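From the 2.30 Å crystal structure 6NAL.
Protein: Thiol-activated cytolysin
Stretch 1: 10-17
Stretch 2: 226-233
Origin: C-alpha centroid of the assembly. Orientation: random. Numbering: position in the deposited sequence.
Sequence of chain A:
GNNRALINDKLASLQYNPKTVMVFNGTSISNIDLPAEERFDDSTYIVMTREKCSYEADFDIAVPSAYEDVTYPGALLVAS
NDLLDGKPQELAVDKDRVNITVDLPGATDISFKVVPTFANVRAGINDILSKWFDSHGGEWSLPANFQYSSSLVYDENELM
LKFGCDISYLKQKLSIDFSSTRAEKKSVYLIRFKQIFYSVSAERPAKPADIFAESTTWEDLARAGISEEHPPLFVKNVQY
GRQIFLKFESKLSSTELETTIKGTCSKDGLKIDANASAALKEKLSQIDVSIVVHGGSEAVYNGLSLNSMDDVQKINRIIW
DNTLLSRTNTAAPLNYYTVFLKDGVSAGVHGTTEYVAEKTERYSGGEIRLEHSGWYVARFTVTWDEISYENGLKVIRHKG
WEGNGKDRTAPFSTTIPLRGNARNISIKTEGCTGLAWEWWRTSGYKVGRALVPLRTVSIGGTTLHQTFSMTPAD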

ATOM      1  N   LYS A  10      -1.473 -33.230  48.284  1.00 55.09           N
ATOM      2  CA  LYS A  10      -2.511 -33.074  47.267  1.00 48.68           C
ATOM      3  C   LYS A  10      -2.189 -31.940  46.286  1.00 59.57           C
ATOM      4  O   LYS A  10      -2.574 -32.006  45.103  1.00 52.27           O
ATOM      5  CB  LYS A  10      -3.866 -32.870  47.950  1.00 49.32           C
ATOM      6  CG  LYS A  10      -4.463 -34.200  48.512  1.00 55.93           C
ATOM      7  CD  LYS A  10      -5.772 -34.556  47.823  1.00 55.51           C
ATOM      8  CE  LYS A  10      -6.117 -36.034  48.032  1.00 63.03           C
ATOM      9  NZ  LYS A  10      -6.382 -36.739  46.737  1.00 81.36           N
ATOM     10  N   LEU A  11      -1.517 -30.884  46.751  1.00 55.91           N
ATOM     11  CA  LEU A  11      -1.093 -29.819  45.851  1.00 58.87           C
ATOM     12  C   LEU A  11      -0.039 -30.303  44.864  1.00 56.93           C
ATOM     13  O   LEU A  11      -0.205 -30.153  43.648  1.00 56.71           O
ATOM     14  CB  LEU A  11      -0.541 -28.646  46.647  1.00 57.20           C
ATOM     15  CG  LEU A  11      -1.545 -27.591  47.085  1.00 61.42           C
ATOM     16  CD1 LEU A  11      -0.723 -26.516  47.777  1.00 66.10           C
ATOM     17  CD2 LEU A  11      -2.371 -27.058  45.949  1.00 62.99           C
ATOM     18  N   ALA A  12       1.062 -30.872  45.375  1.00 51.05           N
ATOM     19  CA  ALA A  12       2.128 -31.388  44.523  1.00 59.22           C
ATOM     20  C   ALA A  12       1.616 -32.425  43.527  1.00 61.96           C
ATOM     21  O   ALA A  12       2.123 -32.518  42.401  1.00 67.86           O
ATOM     22  CB  ALA A  12       3.239 -31.994  45.379  1.00 54.75           C
ATOM     23  N   SER A  13       0.606 -33.188  43.897  1.00 56.02           N
ATOM     24  CA  SER A  13       0.070 -34.185  42.988  1.00 65.76           C
ATOM     25  C   SER A  13      -1.003 -33.614  42.069  1.00 65.08           C
ATOM     26  O   SER A  13      -1.605 -34.362  41.293  1.00 70.65           O
ATOM     27  CB  SER A  13      -0.488 -35.375  43.792  1.00 65.47           C
ATOM     28  OG  SER A  13      -1.893 -35.263  43.961  1.00 64.08           O
ATOM     29  N   LEU A  14      -1.276 -32.317  42.146  1.00 62.79           N
ATOM     30  CA  LEU A  14      -2.305 -31.706  41.312  1.00 63.17           C
ATOM     31  C   LEU A  14      -1.694 -31.370  39.950  1.00 67.69           C
ATOM     32  O   LEU A  14      -0.930 -30.408  39.811  1.00 56.92           O
ATOM     33  CB  LEU A  14      -2.868 -30.480  42.003  1.00 56.90           C
ATOM     34  CG  LEU A  14      -4.193 -29.925  41.506  1.00 63.78           C
ATOM     35  CD1 LEU A  14      -5.415 -30.621  42.032  1.00 57.37           C
ATOM     36  CD2 LEU A  14      -4.200 -28.428  41.907  1.00 61.02           C
ATOM     37  N   GLN A  15      -2.035 -32.188  38.948  1.00 66.09           N
ATOM     38  CA  GLN A  15      -1.409 -32.147  37.627  1.00 69.73           C
ATOM     39  C   GLN A  15      -2.247 -31.257  36.716  1.00 63.74           C
ATOM     40  O   GLN A  15      -3.453 -31.485  36.535  1.00 59.93           O
ATOM     41  CB  GLN A  15      -1.257 -33.553  37.038  1.00 68.76           C
ATOM     42  CG  GLN A  15      -0.910 -34.616  38.061  1.00 85.50           C
ATOM     43  CD  GLN A  15      -1.577 -35.957  37.779  1.00102.96           C
ATOM     44  OE1 GLN A  15      -1.508 -36.470  36.664  1.00 98.09           O
ATOM     45  NE2 GLN A  15      -2.227 -36.530  38.794  1.00 99.95           N
ATOM     46  N   TYR A  16      -1.626 -30.198  36.212  1.00 57.34           N
ATOM     47  CA  TYR A  16      -2.271 -29.264  35.301  1.00 60.82           C
ATOM     48  C   TYR A  16      -1.147 -28.570  34.555  1.00 56.87           C
ATOM     49  O   TYR A  16      -0.012 -28.483  35.044  1.00 66.55           O
ATOM     50  CB  TYR A  16      -3.171 -28.236  36.016  1.00 51.92           C
ATOM     51  CG  TYR A  16      -2.389 -27.349  36.928  1.00 62.92           C
ATOM     52  CD1 TYR A  16      -1.640 -26.278  36.432  1.00 51.41           C
ATOM     53  CD2 TYR A  16      -2.361 -27.608  38.300  1.00 62.22           C
ATOM     54  CE1 TYR A  16      -0.896 -25.510  37.277  1.00 53.93           C
ATOM     55  CE2 TYR A  16      -1.626 -26.839  39.157  1.00 51.66           C
ATOM     56  CZ  TYR A  16      -0.901 -25.789  38.651  1.00 55.18           C
ATOM     57  OH  TYR A  16      -0.183 -25.028  39.546  1.00 52.62           O
ATOM     58  N   ASN A  17      -1.481 -28.062  33.380  1.00 60.27           N
ATOM     59  CA  ASN A  17      -0.506 -27.419  32.510  1.00 70.30           C
ATOM     60  C   ASN A  17      -0.573 -25.915  32.732  1.00 63.85           C
ATOM     61  O   ASN A  17      -1.601 -25.300  32.404  1.00 56.39           O
ATOM     62  CB  ASN A  17      -0.796 -27.770  31.052  1.00 57.88           C
ATOM     63  CG  ASN A  17      -0.059 -26.867  30.055  1.00 67.50           C
ATOM     64  OD1 ASN A  17      -0.603 -26.531  29.016  1.00 69.21           O
ATOM     65  ND2 ASN A  17       1.175 -26.497  30.360  1.00 74.32           N
ATOM     66  N   ILE A 226     -11.141 -25.402  44.481  1.00 43.35           N
ATOM     67  CA  ILE A 226      -9.838 -25.877  44.028  1.00 41.64           C
ATOM     68  C   ILE A 226      -9.951 -27.274  43.440  1.00 51.51           C
ATOM     69  O   ILE A 226     -10.677 -28.141  43.960  1.00 42.51           O
ATOM     70  CB  ILE A 226      -8.816 -25.846  45.172  1.00 39.12           C
ATOM     71  CG1 ILE A 226      -8.648 -24.407  45.622  1.00 45.51           C
ATOM     72  CG2 ILE A 226      -7.513 -26.467  44.721  1.00 47.51           C
ATOM     73  CD1 ILE A 226      -8.103 -23.490  44.512  1.00 47.96           C
ATOM     74  N   SER A 227      -9.193 -27.505  42.361  1.00 53.75           N
ATOM     75  CA  SER A 227      -9.235 -28.735  41.572  1.00 54.23           C
ATOM     76  C   SER A 227      -8.232 -28.563  40.435  1.00 55.37           C
ATOM     77  O   SER A 227      -7.660 -27.480  40.272  1.00 51.19           O
ATOM     78  CB  SER A 227     -10.643 -29.012  41.032  1.00 51.27           C
ATOM     79  OG  SER A 227     -10.979 -28.118  39.985  1.00 59.88           O
ATOM     80  N   GLU A 228      -8.049 -29.589  39.607  1.00 56.14           N
ATOM     81  CA  GLU A 228      -7.058 -29.494  38.536  1.00 63.12           C
ATOM     82  C   GLU A 228      -7.434 -28.465  37.482  1.00 50.52           C
ATOM     83  O   GLU A 228      -6.550 -27.874  36.872  1.00 57.65           O
ATOM     84  CB  GLU A 228      -6.871 -30.852  37.881  1.00 70.62           C
ATOM     85  CG  GLU A 228      -6.310 -31.868  38.852  1.00 80.81           C
ATOM     86  CD  GLU A 228      -5.813 -33.107  38.163  1.00 85.08           C
ATOM     87  OE1 GLU A 228      -6.034 -33.214  36.935  1.00 98.45           O
ATOM     88  OE2 GLU A 228      -5.189 -33.957  38.847  1.00 76.50           O
ATOM     89  N   GLU A 229      -8.722 -28.254  37.233  1.00 51.83           N
ATOM     90  CA  GLU A 229      -9.151 -27.201  36.323  1.00 52.96           C
ATOM     91  C   GLU A 229      -9.101 -25.809  36.955  1.00 59.30           C
ATOM     92  O   GLU A 229      -9.160 -24.809  36.233  1.00 50.59           O
ATOM     93  CB  GLU A 229     -10.576 -27.464  35.828  1.00 59.90           C
ATOM     94  CG  GLU A 229     -10.752 -28.762  35.019  1.00 69.78           C
ATOM     95  CD  GLU A 229     -10.654 -30.030  35.884  1.00 88.60           C
ATOM     96  OE1 GLU A 229     -10.715 -29.913  37.144  1.00 85.43           O
ATOM     97  OE2 GLU A 229     -10.514 -31.143  35.300  1.00 90.13           O
ATOM     98  N   HIS A 230      -9.007 -25.703  38.280  1.00 50.14           N
ATOM     99  CA  HIS A 230      -8.981 -24.404  38.946  1.00 45.20           C
ATOM    100  C   HIS A 230      -7.947 -24.417  40.054  1.00 42.28           C
ATOM    101  O   HIS A 230      -8.274 -24.350  41.237  1.00 45.40           O
ATOM    102  CB  HIS A 230     -10.384 -24.069  39.435  1.00 47.26           C
ATOM    103  CG  HIS A 230     -11.374 -24.035  38.319  1.00 46.05           C
ATOM    104  ND1 HIS A 230     -11.496 -22.964  37.457  1.00 47.43           N
ATOM    105  CD2 HIS A 230     -12.255 -24.964  37.889  1.00 52.30           C
ATOM    106  CE1 HIS A 230     -12.442 -23.219  36.574  1.00 52.41           C
ATOM    107  NE2 HIS A 230     -12.924 -24.426  36.821  1.00 60.78           N
ATOM    108  N   PRO A 231      -6.677 -24.541  39.694  1.00 42.40           N
ATOM    109  CA  PRO A 231      -5.600 -24.540  40.715  1.00 38.36           C
ATOM    110  C   PRO A 231      -5.561 -23.229  41.471  1.00 36.21           C
ATOM    111  O   PRO A 231      -6.121 -22.229  40.992  1.00 35.19           O
ATOM    112  CB  PRO A 231      -4.320 -24.723  39.893  1.00 39.62           C
ATOM    113  CG  PRO A 231      -4.696 -24.273  38.497  1.00 42.47           C
ATOM    114  CD  PRO A 231      -6.165 -24.601  38.321  1.00 42.67           C
ATOM    115  N   PRO A 232      -4.950 -23.210  42.663  1.00 35.36           N
ATOM    116  CA  PRO A 232      -4.926 -21.984  43.459  1.00 38.70           C
ATOM    117  C   PRO A 232      -3.830 -21.065  42.974  1.00 34.05           C
ATOM    118  O   PRO A 232      -2.756 -21.510  42.543  1.00 28.86           O
ATOM    119  CB  PRO A 232      -4.643 -22.490  44.887  1.00 30.58           C
ATOM    120  CG  PRO A 232      -3.809 -23.715  44.659  1.00 35.41           C
ATOM    121  CD  PRO A 232      -4.459 -24.371  43.453  1.00 32.63           C
ATOM    122  N   LEU A 233      -4.102 -19.768  43.095  1.00 33.58           N
ATOM    123  CA  LEU A 233      -3.112 -18.747  42.788  1.00 37.46           C
ATOM    124  C   LEU A 233      -2.821 -17.844  43.979  1.00 37.90           C
ATOM    125  O   LEU A 233      -3.616 -17.721  44.913  1.00 41.37           O
ATOM    126  CB  LEU A 233      -3.575 -17.856  41.638  1.00 34.50           C
ATOM    127  CG  LEU A 233      -4.035 -18.510  40.366  1.00 41.20           C
ATOM    128  CD1 LEU A 233      -4.927 -17.543  39.608  1.00 43.90           C
ATOM    129  CD2 LEU A 233      -2.871 -18.916  39.540  1.00 39.24           C
TER
HETATM  130  O   HOH W   1      -1.291 -23.917  42.137  1.00 46.65           O

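Stretch 1 leaves a helix at Ala 12 and runs on as loop; the amide N of Leu 14 still reaches back to O of Leu 11 (2.8 Å), holding the chain where it departs from the helix. Stretch 2 makes a type I beta turn from Ser 227 to His 230, closed by His 230 N donating to Ser 227 O (3.0 Å) and, weakly, by Ser 227 N donating to His 230 O (3.5 Å), and then extends into a strand at Pro 232. The closest CA atoms across the stretches are those of Tyr 16 and Glu 228, 5.8 Å apart. No direct hydrogen bond joins the stretches, so the contact rests mainly on packing.

Leu 14 leaves its backbone sideways, but the end of its side chain comes nearer to stretch 2: CD1 lies 3.5 Å from CG of Glu 228 and 3.8 Å from the carbonyl C of Ser 227, while CD2 lies 4.2 Å from CB of Pro 231. Leu 11 extends this apolar patch, with its CD2 3.9 Å from CG of Pro 232. The CA-to-CB bond of Tyr 16 points toward stretch 2; the side chain is in the p rotamer, and one ring face receives Pro 231. CB of Pro 231 sits 3.9 Å from the centroid of the Tyr 16 ring and 26° off its normal, a CH-pi contact. Beyond the ring, one water bridges the stretches, 3.0 Å from OH of Tyr 16 and donating to O of Pro 232 at 2.8 Å.

Glu 228 has the largest area covered by the opposing stretch, yet its carboxylate gains no hydrogen bond there. Its OE1 lies 3.1 Å from O of Gln 15, but both atoms are acceptors. NE2 of Gln 15 stays 3.9 Å from OE2 of Glu 228, not hydrogen-bonded to it, and instead donates a weak bond to O of Ser 13 (3.4 Å).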